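Local structure of Two-component system response regulator/GGDEF domain protein (3LUF) at residues B[23-26]-B[31-34]; B[127-132]-B[142-147]; B[147-152]-B[237-242]. The protein probably makes cyclic di-GMP from two GTP through a GGDEF domain, which this piece lacks; it holds two receiver domains, each with a magnesium ion bound. All coordinates share one frame; numbering follows the deposited sequence.

Interaction 1 (B[23-26]-B[31-34]); sequences AIAQ and EIDA
The flat group at this contact is the peptide joining I24 to A25, and the end of the I32 side chain lies over one of its faces. I32 CD1 is 3.8 Å from A25 N, and the line between them leans only about 18° from the normal to the peptide plane, so the methyl sits above the amide nitrogen. I32 CD1 also meets I24 CG2 at 3.7 Å and I24 CB at 3.9 Å, and on the other side it approaches A25 CB at 4.1 Å. One carbon thus settles into the notch between two consecutive residues of the helix. A second, looser touch joins I32 CG1 to I24 CG2 at 4.0 Å, where the two isoleucine chains pass at a slant.

Torsions account for this. In I32 the long branch leaves beside the backbone N (chi1 -57°) and then runs extended (chi2 167°), which carries CD1 out from the strand towards the helix. In I24 it is the short branch, CG2, standing opposite the backbone N, that faces the strand; the I24 side chain also packs on I7 and V113.

The backbones stay apart, the nearest CA atoms, those of A25 and E31, being 7.5 Å from each other. The contact joins helix 14-27 to strand 31-35 within the beta-alpha-beta unit that opens the first receiver domain, and I32 also rests on I9 of the neighbouring strand 6-10.

I24 is buried whereas A25 is exposed, so I32 touches one residue of each kind on the helix. All the touching groups are aliphatic apart from the peptide nitrogen, which is consistent with dispersion and partial exclusion of water between helix and strand, while backbone bonds of E31 and D33 to strand 6-10 place the strand.

Interaction 2 (B[127-132]-B[142-147]); sequences VLVVDD and AQLRKQ. With MG (magnesium ion), chain F.
V127 and V129 of strand 126-130 face L144 on helix 134-145, with the backbones well separated: the closest CA atoms, V127 and L144, are 8.6 Å apart. A single methyl, L144 CD1, makes both touches. L144 CD1 lies 3.3 Å from V129 CG2, tighter than usual van der Waals contact, and a relaxed 4.1 Å from V127 CG2. V129 offers this methyl because its CG1 stands opposite the backbone N (chi1 179°), leaving CG2 beside that nitrogen. All three residues are buried, and L144 also packs on L174 of strand 172-176.

Past the strand end, the chain brings two carboxylates to the magnesium site, one as a ligand and one through water. D132 OD1 binds the metal directly at 2.0 Å, and D132 OD2 accepts a bond of 3.0 Å from the coordinated water 2. D131 OD1 receives a 2.7 Å bond from water 1, itself a metal ligand, and is further held by S133 N. D176 and the carbonyl oxygen of Y178 complete the six ligands. The helix packing is that of a beta-alpha-beta unit; the acidic pair after the first strand is characteristic of CheY-like receiver domains, where it lies beside the phosphoacceptor aspartate, here probably D176.

Interaction 3 (B[147-152]-B[237-242]); sequences QLLQVH and CRVSHN. Unlike the reference sequence in segment 147-152: Q150 (reference Leu).
Q147 leaves its backbone with CG beside the N (chi1 -62°) and then runs extended, which sends OE1 across to helix 232-248; V239 answers with CG1 opposite its own backbone N (chi1 165°). The amide oxygen therefore rests against an aliphatic branch, Q147 OE1 lying 3.5 Å from V239 CG1 and 3.7 Å from V239 CB. Its polar need is met by water 4, which donates to Q147 OE1 over 2.7 Å at a C-O-water angle of about 133°. The same water stands 2.7 Å from S240 OG, so it bridges the segments where the direct separation of Q147 OE1 and S240 OG, 4.4 Å, is too long. S240 OG is also hydrogen-bonded to Q236 O one turn back. Beside this polar link L149 and V239 meet tip to tip, CD1 of L149 being 3.9 Å from CG1 of V239.

The contact lies away from the magnesium site. R238 and H241 face the second subunit instead, R238 forming salt bridges with D224 of its own chain and D224 of the second subunit. L149 packs also on V127 and L144, and V239 on L144, which places this face of helix 232-248 against helix 134-145 and the edge of the sheet.

In the fold
From the N terminus, interaction 1 comes first, closing the short turn between helix 14-27 and strand 31-35 in the first receiver domain. Helix 106-122 then leads to the second domain, where interaction 2 folds helix 134-145 back on strand 126-130. Interaction 3 opens at Q147, the residue where interaction 2 ends, and spans 85 residues to bring helix 232-248 to the loop that leads into strand 150-154. The three run in series, with none nested or crossed. Interactions 2 and 3 have centres 8 Å apart and touch through the pairing of strands 126-130 and 150-154; interaction 1 stands apart, its centre 29 Å and 23 Å from theirs.

Interaction 1 (B[23-26]-B[31-34])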
loop_
_atom_site.group_PDB
_atom_site.type_symbol
_atom_site.label_atom_id
_atom_site.label_comp_id
_atom_site.label_asym_id
_atom_site.label_seq_id
_atom_site.Cartn_x
_atom_site.Cartn_y
_atom_site.Cartn_z
ATOM N N ALA B 23 17.293 -15.601 -10.710
ATOM C CA ALA B 23 16.067 -14.888 -10.356
ATOM C C ALA B 23 15.901 -13.594 -11.161
ATOM O O ALA B 23 14.802 -13.307 -11.665
ATOM C CB ALA B 23 16.010 -14.610 -8.887
ATOM N N ILE B 24 16.980 -12.822 -11.302
ATOM C CA ILE B 24 16.880 -11.541 -12.002
ATOM C C ILE B 24 16.646 -11.779 -13.521
ATOM O O ILE B 24 15.836 -11.065 -14.167
ATOM C CB ILE B 24 18.115 -10.668 -11.700
ATOM C CG1 ILE B 24 18.074 -10.236 -10.240
ATOM C CG2 ILE B 24 18.145 -9.429 -12.607
ATOM C CD1 ILE B 24 19.384 -9.628 -9.730
ATOM N N ALA B 25 17.293 -12.816 -14.057
ATOM C CA ALA B 25 17.155 -13.187 -15.460
ATOM C C ALA B 25 15.732 -13.664 -15.757
ATOM O O ALA B 25 15.216 -13.412 -16.848
ATOM C CB ALA B 25 18.154 -14.288 -15.846
ATOM N N GLN B 26 15.111 -14.342 -14.795
ATOM C CA GLN B 26 13.814 -14.947 -15.060
ATOM C C GLN B 26 12.683 -13.962 -14.824
ATOM O O GLN B 26 11.677 -14.001 -15.518
ATOM C CB GLN B 26 13.665 -16.215 -14.231
ATOM C CG GLN B 26 12.289 -16.855 -14.199
ATOM C CD GLN B 26 12.262 -17.879 -13.086
ATOM O OE1 GLN B 26 12.773 -18.982 -13.244
ATOM N NE2 GLN B 26 11.726 -17.500 -11.944
ATOM N N GLU B 31 19.714 -6.984 -18.511
ATOM C CA GLU B 31 20.959 -7.696 -18.842
ATOM C C GLU B 31 21.860 -7.664 -17.617
ATOM O O GLU B 31 21.919 -6.651 -16.920
ATOM C CB GLU B 31 21.710 -7.034 -19.993
ATOM C CG GLU B 31 21.649 -7.771 -21.333
ATOM C CD GLU B 31 20.789 -7.036 -22.337
ATOM O OE1 GLU B 31 19.768 -6.448 -21.919
ATOM O OE2 GLU B 31 21.147 -7.020 -23.534
ATOM N N ILE B 32 22.561 -8.763 -17.363
ATOM C CA ILE B 32 23.319 -8.912 -16.139
ATOM C C ILE B 32 24.774 -9.139 -16.453
ATOM O O ILE B 32 25.085 -10.023 -17.246
ATOM C CB ILE B 32 22.832 -10.143 -15.306
ATOM C CG1 ILE B 32 21.336 -10.032 -14.985
ATOM C CG2 ILE B 32 23.629 -10.246 -14.011
ATOM C CD1 ILE B 32 20.737 -11.362 -14.452
ATOM N N ASP B 33 25.648 -8.356 -15.821
ATOM C CA ASP B 33 27.074 -8.678 -15.745
ATOM C C ASP B 33 27.392 -9.022 -14.294
ATOM O O ASP B 33 27.206 -8.182 -13.400
ATOM C CB ASP B 33 27.917 -7.477 -16.173
ATOM C CG ASP B 33 27.839 -7.204 -17.674
ATOM O OD1 ASP B 33 27.663 -8.155 -18.461
ATOM O OD2 ASP B 33 27.977 -6.026 -18.062
ATOM N N ALA B 34 27.923 -10.227 -14.068
ATOM C CA ALA B 34 28.189 -10.678 -12.703
ATOM C C ALA B 34 29.622 -11.183 -12.536
ATOM O O ALA B 34 30.088 -12.005 -13.335
ATOM C CB ALA B 34 27.206 -11.801 -12.300
#

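Interaction 2 (B[127-132]-B[142-147])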
loop_
_atom_site.group_PDB
_atom_site.type_symbol
_atom_site.label_atom_id
_atom_site.label_comp_id
_atom_site.label_asym_id
_atom_site.label_seq_id
_atom_site.Cartn_x
_atom_site.Cartn_y
_atom_site.Cartn_z
ATOM N N VAL B 127 7.357 11.931 -11.040
ATOM C CA VAL B 127 6.546 12.092 -9.847
ATOM C C VAL B 127 6.663 13.502 -9.297
ATOM O O VAL B 127 7.601 14.226 -9.625
ATOM C CB VAL B 127 6.947 11.069 -8.777
ATOM C CG1 VAL B 127 6.913 9.676 -9.330
ATOM C CG2 VAL B 127 8.352 11.442 -8.151
ATOM N N LEU B 128 5.705 13.899 -8.455
ATOM C CA LEU B 128 5.695 15.270 -7.940
ATOM C C LEU B 128 5.578 15.254 -6.431
ATOM O O LEU B 128 4.717 14.554 -5.877
ATOM C CB LEU B 128 4.512 16.048 -8.540
ATOM C CG LEU B 128 4.184 17.457 -8.006
ATOM C CD1 LEU B 128 5.380 18.430 -8.122
ATOM C CD2 LEU B 128 2.911 18.040 -8.664
ATOM N N VAL B 129 6.460 15.992 -5.746
ATOM C CA VAL B 129 6.371 16.150 -4.291
ATOM C C VAL B 129 5.856 17.564 -3.991
ATOM O O VAL B 129 6.429 18.526 -4.491
ATOM C CB VAL B 129 7.765 15.975 -3.582
ATOM C CG1 VAL B 129 7.617 16.169 -2.067
ATOM C CG2 VAL B 129 8.355 14.604 -3.897
ATOM N N VAL B 130 4.756 17.649 -3.238
ATOM C CA VAL B 130 4.126 18.925 -2.820
ATOM C C VAL B 130 4.214 19.038 -1.304
ATOM O O VAL B 130 3.622 18.250 -0.545
ATOM C CB VAL B 130 2.654 19.020 -3.236
ATOM C CG1 VAL B 130 2.134 20.435 -3.030
ATOM C CG2 VAL B 130 2.496 18.618 -4.692
ATOM N N ASP B 131 4.939 20.053 -0.853
ATOM C CA ASP B 131 5.279 20.191 0.554
ATOM C C ASP B 131 5.775 21.605 0.728
ATOM O O ASP B 131 6.631 22.041 -0.020
ATOM C CB ASP B 131 6.438 19.237 0.899
ATOM C CG ASP B 131 6.739 19.173 2.392
ATOM O OD1 ASP B 131 6.397 20.120 3.138
ATOM O OD2 ASP B 131 7.318 18.158 2.830
ATOM N N ASP B 132 5.219 22.311 1.699
ATOM C CA ASP B 132 5.566 23.734 1.884
ATOM C C ASP B 132 6.841 23.973 2.701
ATOM O O ASP B 132 7.338 25.103 2.768
ATOM C CB ASP B 132 4.399 24.508 2.480
ATOM C CG ASP B 132 4.000 23.996 3.831
ATOM O OD1 ASP B 132 3.823 22.769 4.001
ATOM O OD2 ASP B 132 3.845 24.829 4.739
ATOM N N ALA B 142 14.978 13.783 -2.233
ATOM C CA ALA B 142 16.235 13.025 -2.255
ATOM C C ALA B 142 15.989 11.514 -2.163
ATOM O O ALA B 142 16.639 10.731 -2.882
ATOM C CB ALA B 142 17.182 13.497 -1.142
ATOM N N GLN B 143 15.038 11.122 -1.313
ATOM C CA GLN B 143 14.672 9.714 -1.134
ATOM C C GLN B 143 14.118 9.176 -2.465
ATOM O O GLN B 143 14.474 8.107 -2.896
ATOM C CB GLN B 143 13.662 9.553 0.009
ATOM C CG GLN B 143 14.269 9.696 1.434
ATOM C CD GLN B 143 13.238 9.884 2.570
ATOM O OE1 GLN B 143 12.095 10.302 2.356
ATOM N NE2 GLN B 143 13.676 9.627 3.797
ATOM N N LEU B 144 13.238 9.932 -3.123
ATOM C CA LEU B 144 12.691 9.472 -4.399
ATOM C C LEU B 144 13.719 9.427 -5.529
ATOM O O LEU B 144 13.647 8.572 -6.414
ATOM C CB LEU B 144 11.478 10.334 -4.802
ATOM C CG LEU B 144 10.315 10.337 -3.807
ATOM C CD1 LEU B 144 9.315 11.424 -4.152
ATOM C CD2 LEU B 144 9.581 9.003 -3.779
ATOM N N ARG B 145 14.688 10.344 -5.499
ATOM C CA ARG B 145 15.760 10.349 -6.499
ATOM C C ARG B 145 16.674 9.114 -6.332
ATOM O O ARG B 145 17.238 8.636 -7.319
ATOM C CB ARG B 145 16.554 11.652 -6.484
ATOM C CG ARG B 145 15.761 12.791 -7.079
ATOM C CD ARG B 145 16.506 14.105 -7.191
ATOM N NE ARG B 145 15.690 14.976 -8.041
ATOM C CZ ARG B 145 15.726 16.300 -8.031
ATOM N NH1 ARG B 145 16.554 16.949 -7.204
ATOM N NH2 ARG B 145 14.926 16.973 -8.845
ATOM N N LYS B 146 16.739 8.576 -5.116
ATOM C CA LYS B 146 17.456 7.300 -4.848
ATOM C C LYS B 146 16.630 6.067 -5.231
ATOM O O LYS B 146 17.075 4.928 -5.087
ATOM C CB LYS B 146 17.781 7.172 -3.382
ATOM C CG LYS B 146 18.853 8.123 -2.897
ATOM C CD LYS B 146 19.691 7.462 -1.837
ATOM C CE LYS B 146 18.830 7.082 -0.658
ATOM N NZ LYS B 146 19.537 6.078 0.186
ATOM N N GLN B 147 15.398 6.280 -5.659
ATOM C CA GLN B 147 14.636 5.226 -6.290
ATOM C C GLN B 147 14.766 5.373 -7.832
ATOM O O GLN B 147 14.059 4.708 -8.572
ATOM C CB GLN B 147 13.160 5.261 -5.837
ATOM C CG GLN B 147 12.929 5.031 -4.324
ATOM C CD GLN B 147 11.490 5.280 -3.877
ATOM O OE1 GLN B 147 10.529 4.832 -4.506
ATOM N NE2 GLN B 147 11.343 5.961 -2.744
HETATM MG MG MG F . 3.310 21.532 5.439
HETATM O O HOH W 1 5.322 20.886 5.462
HETATM O O HOH W 2 3.746 22.892 7.013
HETATM O O HOH W 3 2.914 19.978 6.817
#

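Interaction 3 (B[147-152]-B[237-242])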
loop_
_atom_site.group_PDB
_atom_site.type_symbol
_atom_site.label_atom_id
_atom_site.label_comp_id
_atom_site.label_asym_id
_atom_site.label_seq_id
_atom_site.Cartn_x
_atom_site.Cartn_y
_atom_site.Cartn_z
ATOM N N GLN B 147 15.398 6.280 -5.659
ATOM C CA GLN B 147 14.636 5.226 -6.290
ATOM C C GLN B 147 14.766 5.373 -7.832
ATOM O O GLN B 147 14.059 4.708 -8.572
ATOM C CB GLN B 147 13.160 5.261 -5.837
ATOM C CG GLN B 147 12.929 5.031 -4.324
ATOM C CD GLN B 147 11.490 5.280 -3.877
ATOM O OE1 GLN B 147 10.529 4.832 -4.506
ATOM N NE2 GLN B 147 11.343 5.961 -2.744
ATOM N N LEU B 148 15.654 6.255 -8.290
ATOM C CA LEU B 148 15.873 6.579 -9.706
ATOM C C LEU B 148 14.687 7.240 -10.439
ATOM O O LEU B 148 14.670 7.317 -11.676
ATOM C CB LEU B 148 16.398 5.354 -10.491
ATOM C CG LEU B 148 17.721 4.770 -9.943
ATOM C CD1 LEU B 148 18.090 3.605 -10.816
ATOM C CD2 LEU B 148 18.870 5.833 -9.943
ATOM N N LEU B 149 13.742 7.781 -9.674
ATOM C CA LEU B 149 12.615 8.477 -10.269
ATOM C C LEU B 149 13.023 9.880 -10.749
ATOM O O LEU B 149 13.996 10.463 -10.267
ATOM C CB LEU B 149 11.478 8.603 -9.243
ATOM C CG LEU B 149 10.806 7.283 -8.844
ATOM C CD1 LEU B 149 10.150 7.434 -7.483
ATOM C CD2 LEU B 149 9.766 6.899 -9.883
ATOM N N GLN B 150 12.262 10.392 -11.710
ATOM C CA GLN B 150 12.335 11.781 -12.107
ATOM C C GLN B 150 11.399 12.573 -11.209
ATOM O O GLN B 150 10.188 12.396 -11.270
ATOM C CB GLN B 150 11.904 11.885 -13.557
ATOM C CG GLN B 150 12.880 11.197 -14.512
ATOM C CD GLN B 150 12.426 11.350 -15.945
ATOM O OE1 GLN B 150 12.117 12.462 -16.384
ATOM N NE2 GLN B 150 12.315 10.240 -16.663
ATOM N N VAL B 151 11.982 13.439 -10.377
ATOM C CA VAL B 151 11.260 14.080 -9.271
ATOM C C VAL B 151 11.084 15.584 -9.506
ATOM O O VAL B 151 12.061 16.344 -9.655
ATOM C CB VAL B 151 11.933 13.820 -7.884
ATOM C CG1 VAL B 151 11.027 14.284 -6.776
ATOM C CG2 VAL B 151 12.272 12.282 -7.692
ATOM N N HIS B 152 9.819 16.014 -9.572
ATOM C CA HIS B 152 9.509 17.421 -9.648
ATOM C C HIS B 152 9.131 17.900 -8.248
ATOM O O HIS B 152 8.661 17.137 -7.432
ATOM C CB HIS B 152 8.293 17.639 -10.546
ATOM C CG HIS B 152 8.479 17.177 -11.957
ATOM N ND1 HIS B 152 8.781 18.046 -12.986
ATOM C CD2 HIS B 152 8.357 15.954 -12.517
ATOM C CE1 HIS B 152 8.867 17.370 -14.115
ATOM N NE2 HIS B 152 8.622 16.094 -13.861
ATOM N N CYS B 237 8.407 1.706 -0.248
ATOM C CA CYS B 237 7.397 0.648 -0.361
ATOM C C CYS B 237 6.084 1.225 -0.895
ATOM O O CYS B 237 5.484 0.661 -1.805
ATOM C CB CYS B 237 7.152 0.021 1.018
ATOM S SG CYS B 237 5.887 -1.197 1.083
ATOM N N ARG B 238 5.650 2.345 -0.326
ATOM C CA ARG B 238 4.361 2.922 -0.768
ATOM C C ARG B 238 4.396 3.384 -2.233
ATOM O O ARG B 238 3.423 3.187 -3.000
ATOM C CB ARG B 238 4.008 4.128 0.102
ATOM C CG ARG B 238 3.702 3.762 1.528
ATOM C CD ARG B 238 2.193 3.482 1.746
ATOM N NE ARG B 238 1.635 2.437 0.893
ATOM C CZ ARG B 238 1.801 1.125 1.078
ATOM N NH1 ARG B 238 2.568 0.682 2.075
ATOM N NH2 ARG B 238 1.234 0.258 0.241
ATOM N N VAL B 239 5.500 4.042 -2.578
ATOM C CA VAL B 239 5.674 4.551 -3.922
ATOM C C VAL B 239 5.702 3.382 -4.877
ATOM O O VAL B 239 4.944 3.373 -5.847
ATOM C CB VAL B 239 6.890 5.464 -4.051
ATOM C CG1 VAL B 239 7.246 5.677 -5.557
ATOM C CG2 VAL B 239 6.615 6.784 -3.367
ATOM N N SER B 240 6.490 2.342 -4.569
ATOM C CA SER B 240 6.539 1.191 -5.476
ATOM C C SER B 240 5.171 0.550 -5.665
ATOM O O SER B 240 4.767 0.247 -6.795
ATOM C CB SER B 240 7.549 0.142 -4.990
ATOM O OG SER B 240 8.803 0.765 -4.998
ATOM N N HIS B 241 4.420 0.373 -4.564
ATOM C CA HIS B 241 3.089 -0.235 -4.656
ATOM C C HIS B 241 2.139 0.574 -5.550
ATOM O O HIS B 241 1.375 -0.018 -6.330
ATOM C CB HIS B 241 2.440 -0.424 -3.279
ATOM C CG HIS B 241 2.870 -1.660 -2.548
ATOM N ND1 HIS B 241 2.504 -2.923 -2.952
ATOM C CD2 HIS B 241 3.582 -1.822 -1.405
ATOM C CE1 HIS B 241 2.992 -3.816 -2.100
ATOM N NE2 HIS B 241 3.666 -3.171 -1.164
ATOM N N ASN B 242 2.180 1.887 -5.417
ATOM C CA ASN B 242 1.306 2.758 -6.227
ATOM C C ASN B 242 1.687 2.769 -7.701
ATOM O O ASN B 242 0.805 2.749 -8.600
ATOM C CB ASN B 242 1.236 4.175 -5.651
ATOM C CG ASN B 242 0.342 4.226 -4.444
ATOM O OD1 ASN B 242 0.784 4.032 -3.305
ATOM N ND2 ASN B 242 -0.951 4.326 -4.695
HETATM O O HOH W 4 10.243 2.706 -6.089
#